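Ribose 5-phosphate isomerase (Giardia lamblia, PDB 3S5P) probably interconverts ribose 5-phosphate and ribulose 5-phosphate in the pentose phosphate pathway, as a sugar-phosphate isomerase of the RpiB type. Local coordinates at residues R130-P134 / E135-S139. Numbering follows the deposited sequence.
Sequences RTTGP and EVAAS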
ATOM      1  N   ARG A 130       0.367 -10.894 -10.305  1.00 44.29           N
ATOM      2  CA  ARG A 130      -0.892 -11.115 -11.027  1.00 45.64           C
ATOM      3  C   ARG A 130      -1.452  -9.805 -11.593  1.00 43.87           C
ATOM      4  O   ARG A 130      -2.366  -9.829 -12.405  1.00 43.29           O
ATOM      5  CB  ARG A 130      -1.950 -11.695 -10.092  1.00 47.69           C
ATOM      6  CG  ARG A 130      -1.688 -13.057  -9.510  1.00 53.93           C
ATOM      7  CD  ARG A 130      -2.933 -13.469  -8.691  1.00 63.83           C
ATOM      8  NE  ARG A 130      -2.750 -14.686  -7.894  1.00 71.06           N
ATOM      9  CZ  ARG A 130      -3.366 -15.844  -8.143  1.00 76.75           C
ATOM     10  NH1 ARG A 130      -4.215 -15.961  -9.165  1.00 78.37           N
ATOM     11  NH2 ARG A 130      -3.139 -16.898  -7.363  1.00 79.71           N
ATOM     12  N   THR A 131      -0.932  -8.670 -11.129  1.00 42.09           N
ATOM     13  CA  THR A 131      -1.540  -7.361 -11.467  1.00 42.03           C
ATOM     14  C   THR A 131      -0.587  -6.442 -12.221  1.00 41.74           C
ATOM     15  O   THR A 131      -1.022  -5.509 -12.879  1.00 42.43           O
ATOM     16  CB  THR A 131      -2.042  -6.599 -10.210  1.00 41.19           C
ATOM     17  OG1 THR A 131      -0.947  -6.359  -9.304  1.00 37.09           O
ATOM     18  CG2 THR A 131      -3.165  -7.371  -9.514  1.00 40.78           C
ATOM     19  N   THR A 132       0.710  -6.728 -12.138  1.00 41.71           N
ATOM     20  CA  THR A 132       1.728  -5.848 -12.712  1.00 41.67           C
ATOM     21  C   THR A 132       2.568  -6.577 -13.714  1.00 41.15           C
ATOM     22  O   THR A 132       3.044  -7.675 -13.426  1.00 43.68           O
ATOM     23  CB  THR A 132       2.673  -5.300 -11.635  1.00 40.84           C
ATOM     24  OG1 THR A 132       1.945  -5.168 -10.414  1.00 43.34           O
ATOM     25  CG2 THR A 132       3.210  -3.936 -12.047  1.00 39.16           C
ATOM     26  N   GLY A 133       2.740  -5.965 -14.882  1.00 40.03           N
ATOM     27  CA  GLY A 133       3.509  -6.527 -15.964  1.00 39.75           C
ATOM     28  C   GLY A 133       4.979  -6.469 -15.653  1.00 39.24           C
ATOM     29  O   GLY A 133       5.422  -5.587 -14.923  1.00 38.33           O
ATOM     30  N   PRO A 134       5.753  -7.415 -16.203  1.00 39.94           N
ATOM     31  CA  PRO A 134       7.166  -7.496 -15.856  1.00 40.00           C
ATOM     32  C   PRO A 134       7.983  -6.206 -16.109  1.00 39.12           C
ATOM     33  O   PRO A 134       8.861  -5.891 -15.327  1.00 37.89           O
ATOM     34  CB  PRO A 134       7.702  -8.655 -16.727  1.00 41.77           C
ATOM     35  CG  PRO A 134       6.489  -9.353 -17.274  1.00 43.04           C
ATOM     36  CD  PRO A 134       5.348  -8.392 -17.239  1.00 41.38           C
ATOM     37  N   GLU A 135       7.697  -5.476 -17.182  1.00 39.63           N
ATOM     38  CA  GLU A 135       8.490  -4.289 -17.506  1.00 39.69           C
ATOM     39  C   GLU A 135       8.126  -3.128 -16.599  1.00 37.59           C
ATOM     40  O   GLU A 135       8.984  -2.371 -16.204  1.00 37.98           O
ATOM     41  CB  GLU A 135       8.416  -3.905 -18.999  1.00 40.00           C
ATOM     42  CG  GLU A 135       9.090  -4.904 -19.950  1.00 44.06           C
ATOM     43  CD  GLU A 135      10.588  -5.094 -19.721  1.00 46.32           C
ATOM     44  OE1 GLU A 135      11.220  -4.302 -19.015  1.00 46.40           O
ATOM     45  OE2 GLU A 135      11.162  -6.050 -20.265  1.00 51.63           O
ATOM     46  N   VAL A 136       6.859  -3.015 -16.244  1.00 37.04           N
ATOM     47  CA  VAL A 136       6.425  -1.999 -15.277  1.00 35.12           C
ATOM     48  C   VAL A 136       6.967  -2.323 -13.888  1.00 34.82           C
ATOM     49  O   VAL A 136       7.371  -1.422 -13.155  1.00 35.31           O
ATOM     50  CB  VAL A 136       4.874  -1.847 -15.268  1.00 35.38           C
ATOM     51  CG1 VAL A 136       4.374  -0.952 -14.135  1.00 31.29           C
ATOM     52  CG2 VAL A 136       4.397  -1.301 -16.586  1.00 33.86           C
ATOM     53  N   ALA A 137       6.987  -3.603 -13.524  1.00 35.51           N
ATOM     54  CA  ALA A 137       7.516  -4.022 -12.244  1.00 35.09           C
ATOM     55  C   ALA A 137       9.012  -3.691 -12.164  1.00 35.91           C
ATOM     56  O   ALA A 137       9.498  -3.251 -11.133  1.00 35.05           O
ATOM     57  CB  ALA A 137       7.283  -5.519 -12.039  1.00 36.52           C
ATOM     58  N   ALA A 138       9.747  -3.917 -13.256  1.00 37.18           N
ATOM     59  CA  ALA A 138      11.183  -3.585 -13.277  1.00 38.02           C
ATOM     60  C   ALA A 138      11.414  -2.080 -13.199  1.00 37.46           C
ATOM     61  O   ALA A 138      12.379  -1.628 -12.603  1.00 37.76           O
ATOM     62  CB  ALA A 138      11.880  -4.185 -14.523  1.00 39.50           C
ATOM     63  N   SER A 139      10.537  -1.276 -13.785  1.00 38.38           N
ATOM     64  CA  SER A 139      10.822   0.179 -13.761  1.00 38.92           C
ATOM     65  C   SER A 139      10.426   0.796 -12.432  1.00 37.28           C
ATOM     66  O   SER A 139      11.006   1.789 -12.042  1.00 38.85           O
ATOM     67  CB  SER A 139      10.245   0.926 -14.970  1.00 40.20           C
ATOM     68  OG  SER A 139       8.875   1.176 -14.837  1.00 40.10           O
TER
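Gly133 and Ala137 are joined by the opening backbone bond of helix 134-146, at the helix N-terminus that follows strand 124-128 in the parallel alpha/beta fold of RpiB. Gly133 takes the N-cap position, and its carbonyl turns into the first turn. Ala137 N donates to Gly133 O at 2.9 Å, with an N-H...O angle of 160° and the donor nearly in line with the C=O bond. One residue on, Ala138 N donates to Pro134 O at 3.0 Å; this donor is tilted 31° from the carbonyl plane. Pro134, the first helical residue, has no N-H to donate, which suits a first-turn position, where no earlier helical carbonyl calls for one.

The apolar contact is between Thr132 and Val136. CG2 of Thr132, roughly anti to the backbone N although chi1 (-31°) is off a staggered value, reaches CG1 of Val136 at 3.8 Å, the two side chains crossing at about a right angle. The same methyl also lies near the next amide, with Thr132 CG2 4.1 Å from Ala137 N. OG1 of Thr132 hydrogen-bonds to Gly128 O at the end of the preceding strand, so one side chain ties strand end to helix start.

Beyond the turn, helix 33-45 receives Pro134 and Glu135 on Phe38 and Ala137 on Leu35, and the Glu135 chain, bent at chi2, forms a salt bridge through OE2 with Arg42 of that helix. Within the turn, the CB of buried Ala137 sits 3.4 Å from Gly133 O, the oxygen its own amide binds.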